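Local coordinates for virulent strain associated lipoprotein (Borreliella spielmanii A14S, PDB 6FZZ) that is a surface lipoprotein of the PFam54 family that probably contributes to host colonisation and may bind glutathione, as its Borrelia burgdorferi relative does, at residues Q47-E60 / S67-Y81. Numbering follows the deposited sequence.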
loop_
_atom_site.group_PDB
_atom_site.type_symbol
_atom_site.label_atom_id
_atom_site.label_comp_id
_atom_site.label_asym_id
_atom_site.label_seq_id
_atom_site.Cartn_x
_atom_site.Cartn_y
_atom_site.Cartn_z
ATOM N N GLN A 47 4.286 -17.650 3.450
ATOM C CA GLN A 47 3.886 -16.253 3.309
ATOM C C GLN A 47 3.969 -15.793 1.841
ATOM O O GLN A 47 4.552 -14.732 1.550
ATOM C CB GLN A 47 4.740 -15.410 4.259
ATOM C CG GLN A 47 4.448 -15.814 5.713
ATOM C CD GLN A 47 5.337 -15.169 6.739
ATOM O OE1 GLN A 47 6.398 -14.597 6.440
ATOM N NE2 GLN A 47 4.903 -15.242 7.983
ATOM N N TYR A 48 3.488 -16.676 0.940
ATOM C CA TYR A 48 3.391 -16.421 -0.521
ATOM C C TYR A 48 4.743 -16.225 -1.185
ATOM O O TYR A 48 4.796 -15.588 -2.236
ATOM C CB TYR A 48 2.449 -15.203 -0.844
ATOM C CG TYR A 48 1.038 -15.278 -0.244
ATOM C CD1 TYR A 48 0.043 -16.118 -0.815
ATOM C CD2 TYR A 48 0.667 -14.532 0.872
ATOM C CE1 TYR A 48 -1.205 -16.205 -0.294
ATOM C CE2 TYR A 48 -0.609 -14.631 1.421
ATOM C CZ TYR A 48 -1.554 -15.450 0.807
ATOM O OH TYR A 48 -2.825 -15.569 1.326
ATOM N N GLY A 49 5.785 -16.802 -0.570
ATOM C CA GLY A 49 7.161 -16.792 -0.954
ATOM C C GLY A 49 7.827 -15.407 -0.779
ATOM O O GLY A 49 8.845 -15.110 -1.435
ATOM N N ILE A 50 7.240 -14.561 0.068
ATOM C CA ILE A 50 7.779 -13.215 0.323
ATOM C C ILE A 50 8.845 -13.307 1.367
ATOM O O ILE A 50 8.622 -13.079 2.579
ATOM C CB ILE A 50 6.679 -12.199 0.714
ATOM C CG1 ILE A 50 5.701 -12.071 -0.458
ATOM C CG2 ILE A 50 7.293 -10.830 0.963
ATOM C CD1 ILE A 50 4.372 -11.372 -0.119
ATOM N N LEU A 51 10.018 -13.699 0.915
ATOM C CA LEU A 51 11.122 -13.949 1.840
ATOM C C LEU A 51 11.612 -12.625 2.436
ATOM O O LEU A 51 12.266 -12.627 3.499
ATOM C CB LEU A 51 12.281 -14.657 1.150
ATOM C CG LEU A 51 12.236 -16.179 0.838
ATOM C CD1 LEU A 51 13.603 -16.603 0.260
ATOM C CD2 LEU A 51 11.940 -17.063 2.039
ATOM N N ALA A 52 11.281 -11.512 1.758
ATOM C CA ALA A 52 11.604 -10.168 2.226
ATOM C C ALA A 52 11.164 -9.886 3.648
ATOM O O ALA A 52 11.854 -9.113 4.409
ATOM C CB ALA A 52 11.034 -9.163 1.248
ATOM N N PHE A 53 10.038 -10.502 4.048
ATOM C CA PHE A 53 9.546 -10.348 5.419
ATOM C C PHE A 53 10.597 -10.716 6.470
ATOM O O PHE A 53 10.682 -10.085 7.536
ATOM C CB PHE A 53 8.268 -11.161 5.640
ATOM C CG PHE A 53 7.075 -10.660 4.870
ATOM C CD1 PHE A 53 6.864 -9.288 4.655
ATOM C CD2 PHE A 53 6.122 -11.560 4.438
ATOM C CE1 PHE A 53 5.747 -8.835 3.969
ATOM C CE2 PHE A 53 4.979 -11.127 3.772
ATOM C CZ PHE A 53 4.789 -9.768 3.534
ATOM N N LYS A 54 11.390 -11.731 6.165
ATOM C CA LYS A 54 12.392 -12.230 7.134
ATOM C C LYS A 54 13.552 -11.263 7.273
ATOM O O LYS A 54 14.265 -11.346 8.237
ATOM C CB LYS A 54 12.937 -13.603 6.732
ATOM C CG LYS A 54 11.919 -14.686 6.862
ATOM C CD LYS A 54 12.437 -15.987 6.301
ATOM C CE LYS A 54 11.332 -17.035 6.250
ATOM N NZ LYS A 54 11.901 -18.364 5.876
ATOM N N SER A 55 13.705 -10.309 6.371
ATOM C CA SER A 55 14.792 -9.382 6.491
ATOM C C SER A 55 14.358 -7.984 6.971
ATOM O O SER A 55 15.114 -7.021 6.928
ATOM C CB SER A 55 15.584 -9.371 5.167
ATOM O OG SER A 55 15.217 -8.228 4.494
ATOM N N LEU A 56 13.124 -7.891 7.448
ATOM C CA LEU A 56 12.583 -6.675 8.036
ATOM C C LEU A 56 12.456 -6.950 9.542
ATOM O O LEU A 56 11.607 -7.725 9.994
ATOM C CB LEU A 56 11.216 -6.394 7.425
ATOM C CG LEU A 56 11.196 -5.883 5.942
ATOM C CD1 LEU A 56 9.775 -6.001 5.394
ATOM C CD2 LEU A 56 11.682 -4.443 5.874
ATOM N N ARG A 57 13.311 -6.333 10.329
ATOM C CA ARG A 57 13.331 -6.605 11.766
ATOM C C ARG A 57 12.977 -5.284 12.452
ATOM O O ARG A 57 13.615 -4.215 12.230
ATOM C CB ARG A 57 14.723 -7.191 12.183
ATOM C CG ARG A 57 14.786 -7.428 13.695
ATOM C CD ARG A 57 16.095 -8.074 14.172
ATOM N NE ARG A 57 16.297 -9.323 13.464
ATOM C CZ ARG A 57 15.651 -10.455 13.691
ATOM N NH1 ARG A 57 14.729 -10.580 14.667
ATOM N NH2 ARG A 57 15.968 -11.488 12.952
ATOM N N TRP A 58 11.958 -5.324 13.300
ATOM C CA TRP A 58 11.579 -4.124 14.066
ATOM C C TRP A 58 12.680 -3.636 14.974
ATOM O O TRP A 58 13.337 -4.459 15.609
ATOM C CB TRP A 58 10.424 -4.419 14.950
ATOM C CG TRP A 58 9.117 -4.753 14.206
ATOM C CD1 TRP A 58 8.719 -5.963 13.798
ATOM C CD2 TRP A 58 8.108 -3.833 13.794
ATOM N NE1 TRP A 58 7.481 -5.905 13.189
ATOM C CE2 TRP A 58 7.091 -4.595 13.135
ATOM C CE3 TRP A 58 7.972 -2.436 13.877
ATOM C CZ2 TRP A 58 5.912 -4.023 12.629
ATOM C CZ3 TRP A 58 6.792 -1.866 13.348
ATOM C CH2 TRP A 58 5.782 -2.677 12.726
ATOM N N HIS A 59 12.874 -2.320 15.094
ATOM C CA HIS A 59 13.934 -1.853 15.993
ATOM C C HIS A 59 13.567 -1.867 17.501
ATOM O O HIS A 59 14.412 -2.164 18.345
ATOM C CB HIS A 59 14.516 -0.506 15.561
ATOM C CG HIS A 59 15.812 -0.200 16.245
ATOM N ND1 HIS A 59 15.897 0.620 17.349
ATOM C CD2 HIS A 59 17.063 -0.677 16.033
ATOM C CE1 HIS A 59 17.152 0.678 17.757
ATOM N NE2 HIS A 59 17.877 -0.115 16.987
ATOM N N GLU A 60 12.297 -1.666 17.825
ATOM C CA GLU A 60 11.811 -1.687 19.183
ATOM C C GLU A 60 11.601 -3.122 19.641
ATOM O O GLU A 60 11.267 -4.028 18.811
ATOM C CB GLU A 60 10.486 -0.916 19.298
ATOM C CG GLU A 60 10.445 0.381 18.487
ATOM C CD GLU A 60 10.343 0.163 16.958
ATOM O OE1 GLU A 60 9.859 -0.894 16.482
ATOM O OE2 GLU A 60 10.801 1.048 16.204
ATOM N N SER A 67 8.223 -11.293 9.369
ATOM C CA SER A 67 7.824 -12.663 9.134
ATOM C C SER A 67 7.229 -13.373 10.406
ATOM O O SER A 67 6.448 -14.336 10.284
ATOM C CB SER A 67 9.027 -13.512 8.622
ATOM O OG SER A 67 8.525 -14.800 8.399
ATOM N N ASP A 68 7.584 -12.906 11.603
ATOM C CA ASP A 68 7.145 -13.512 12.853
ATOM C C ASP A 68 5.708 -13.153 13.097
ATOM O O ASP A 68 5.164 -12.200 12.485
ATOM C CB ASP A 68 7.972 -13.042 14.034
ATOM C CG ASP A 68 9.376 -13.612 14.032
ATOM O OD1 ASP A 68 9.473 -14.832 13.855
ATOM O OD2 ASP A 68 10.363 -12.849 14.149
ATOM N N ASN A 69 5.098 -13.886 14.017
ATOM C CA ASN A 69 3.688 -13.761 14.231
ATOM C C ASN A 69 3.233 -12.826 15.335
ATOM O O ASN A 69 2.224 -13.068 16.014
ATOM C CB ASN A 69 3.051 -15.138 14.317
ATOM C CG ASN A 69 2.932 -15.784 12.940
ATOM O OD1 ASN A 69 2.667 -15.108 11.936
ATOM N ND2 ASN A 69 3.099 -17.085 12.884
ATOM N N SER A 70 3.886 -11.682 15.475
ATOM C CA SER A 70 3.342 -10.699 16.387
ATOM C C SER A 70 2.130 -10.000 15.729
ATOM O O SER A 70 1.927 -10.127 14.528
ATOM C CB SER A 70 4.425 -9.699 16.729
ATOM O OG SER A 70 4.799 -8.982 15.568
ATOM N N GLU A 71 1.365 -9.214 16.499
ATOM C CA GLU A 71 0.246 -8.486 15.943
ATOM C C GLU A 71 0.711 -7.397 14.999
ATOM O O GLU A 71 0.116 -7.201 13.955
ATOM C CB GLU A 71 -0.653 -7.897 17.056
ATOM C CG GLU A 71 -1.335 -9.005 17.860
ATOM C CD GLU A 71 -2.082 -10.019 16.980
ATOM O OE1 GLU A 71 -3.002 -9.592 16.224
ATOM O OE2 GLU A 71 -1.768 -11.244 17.042
ATOM N N ARG A 72 1.765 -6.675 15.345
ATOM C CA ARG A 72 2.202 -5.630 14.441
ATOM C C ARG A 72 2.811 -6.216 13.135
ATOM O O ARG A 72 2.702 -5.606 12.069
ATOM C CB ARG A 72 3.164 -4.653 15.150
ATOM C CG ARG A 72 4.478 -5.217 15.591
ATOM C CD ARG A 72 5.335 -4.150 16.236
ATOM N NE ARG A 72 6.553 -4.764 16.791
ATOM C CZ ARG A 72 7.538 -4.093 17.372
ATOM N NH1 ARG A 72 7.524 -2.747 17.405
ATOM N NH2 ARG A 72 8.610 -4.759 17.837
ATOM N N SER A 73 3.478 -7.383 13.224
ATOM C CA SER A 73 3.991 -8.033 12.056
ATOM C C SER A 73 2.858 -8.493 11.126
ATOM O O SER A 73 2.952 -8.327 9.907
ATOM C CB SER A 73 4.978 -9.143 12.421
ATOM O OG SER A 73 6.203 -8.569 12.820
ATOM N N LYS A 74 1.836 -9.132 11.677
ATOM C CA LYS A 74 0.665 -9.513 10.889
ATOM C C LYS A 74 0.039 -8.317 10.168
ATOM O O LYS A 74 -0.289 -8.431 8.976
ATOM C CB LYS A 74 -0.379 -10.201 11.734
ATOM C CG LYS A 74 0.144 -11.540 12.246
ATOM C CD LYS A 74 -0.963 -12.220 13.016
ATOM C CE LYS A 74 -0.542 -13.530 13.607
ATOM N NZ LYS A 74 -1.758 -13.995 14.330
ATOM N N ALA A 75 -0.067 -7.192 10.872
ATOM C CA ALA A 75 -0.576 -5.926 10.284
ATOM C C ALA A 75 0.285 -5.474 9.099
ATOM O O ALA A 75 -0.238 -5.089 8.020
ATOM C CB ALA A 75 -0.702 -4.841 11.357
ATOM N N TYR A 76 1.604 -5.519 9.281
ATOM C CA TYR A 76 2.559 -5.064 8.247
ATOM C C TYR A 76 2.358 -6.003 7.038
ATOM O O TYR A 76 2.283 -5.553 5.899
ATOM C CB TYR A 76 3.997 -5.156 8.785
ATOM C CG TYR A 76 5.072 -4.588 7.921
ATOM C CD1 TYR A 76 5.377 -5.142 6.661
ATOM C CD2 TYR A 76 5.860 -3.505 8.390
ATOM C CE1 TYR A 76 6.390 -4.600 5.878
ATOM C CE2 TYR A 76 6.834 -2.945 7.590
ATOM C CZ TYR A 76 7.105 -3.516 6.352
ATOM O OH TYR A 76 8.100 -2.962 5.620
ATOM N N ARG A 77 2.274 -7.323 7.269
ATOM C CA ARG A 77 2.021 -8.243 6.144
ATOM C C ARG A 77 0.714 -7.982 5.398
ATOM O O ARG A 77 0.674 -8.005 4.161
ATOM C CB ARG A 77 2.068 -9.699 6.592
ATOM C CG ARG A 77 3.440 -10.088 7.016
ATOM C CD ARG A 77 3.663 -11.612 7.010
ATOM N NE ARG A 77 2.714 -12.445 7.823
ATOM C CZ ARG A 77 2.865 -12.765 9.101
ATOM N NH1 ARG A 77 3.815 -12.226 9.822
ATOM N NH2 ARG A 77 2.013 -13.588 9.688
ATOM N N LYS A 78 -0.358 -7.809 6.143
ATOM C CA LYS A 78 -1.648 -7.464 5.575
ATOM C C LYS A 78 -1.555 -6.196 4.717
ATOM O O LYS A 78 -2.095 -6.177 3.644
ATOM C CB LYS A 78 -2.660 -7.259 6.713
ATOM C CG LYS A 78 -4.059 -6.864 6.305
ATOM C CD LYS A 78 -4.948 -6.439 7.484
ATOM C CE LYS A 78 -4.740 -4.973 7.848
ATOM N NZ LYS A 78 -5.055 -4.019 6.736
ATOM N N LEU A 79 -0.840 -5.159 5.181
ATOM C CA LEU A 79 -0.681 -3.917 4.394
ATOM C C LEU A 79 0.139 -4.225 3.139
ATOM O O LEU A 79 -0.073 -3.610 2.072
ATOM C CB LEU A 79 -0.052 -2.845 5.216
ATOM C CG LEU A 79 -0.940 -2.323 6.388
ATOM C CD1 LEU A 79 -0.179 -1.384 7.285
ATOM C CD2 LEU A 79 -2.208 -1.579 5.900
ATOM N N THR A 80 1.070 -5.172 3.259
ATOM C CA THR A 80 1.852 -5.648 2.106
ATOM C C THR A 80 0.973 -6.289 1.011
ATOM O O THR A 80 1.106 -5.979 -0.169
ATOM C CB THR A 80 3.006 -6.608 2.544
ATOM O OG1 THR A 80 3.903 -5.941 3.454
ATOM C CG2 THR A 80 3.813 -7.030 1.315
ATOM N N TYR A 81 0.072 -7.190 1.428
ATOM C CA TYR A 81 -0.878 -7.846 0.525
ATOM C C TYR A 81 -1.792 -6.778 -0.136
ATOM O O TYR A 81 -2.203 -6.908 -1.297
ATOM C CB TYR A 81 -1.701 -8.878 1.311
ATOM C CG TYR A 81 -0.827 -9.914 2.011
ATOM C CD1 TYR A 81 0.358 -10.341 1.416
ATOM C CD2 TYR A 81 -1.203 -10.504 3.205
ATOM C CE1 TYR A 81 1.149 -11.270 2.020
ATOM C CE2 TYR A 81 -0.411 -11.460 3.825
ATOM C CZ TYR A 81 0.765 -11.825 3.229
ATOM O OH TYR A 81 1.632 -12.774 3.747
HETATM O O HOH W 1 12.835 -12.900 14.895
#
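With CG set between backbone N and carbonyl carbon (chi1 65°) and the chain extended from there to NE, R72 runs along the indole of W58 in the opposite direction. The guanidinium lies flat on the ring system, planes 4° apart, a cation-pi stack with CZ of R72 3.9 Å from the centre of the five-membered ring of W58, while CD of R72 sits over the six-membered ring. The cation, paired with E64, also reaches E60: NH2 of R72 donates to O of E60 at 2.9 Å, from above the carbonyl plane, and NH1 makes a salt bridge with OE1 of E60, whose hydrogen bond is weak. At the indole edge, NE1 of W58 gives its hydrogen, nearly in the ring plane, to OG of S73 (3.0 Å), which also bonds to O of T65. A loop can thus be bound to the helix that follows it: in this all-alpha BbCRASP-1-type domain of the PFam54 family, 47-60, whose one helical element is the 3-10 turn 51-54, packs along helix 71-83 from R72 to Y81; S70 N-caps that helix. The F53 ring is sandwiched between CG2 of I50 and, by a CH-pi contact of 3.8 Å to the ring centre, CG of R77. A bend at chi3 (-56°) turns the R77 guanidinium so that one face lies against the Q47 amide, with NE2 of Q47 3.4 Å from CZ of R77. That amide grips S67 twice, NE2 of Q47 donating almost straight to a lone pair of O of S67 (2.9 Å) and OE1 accepting from OG. R77 is further held by E43, O of D68 and OD1 of N69. Y48 turns its edge to the face of Y81 in a T-shaped pair, centroids 5.1 Å apart.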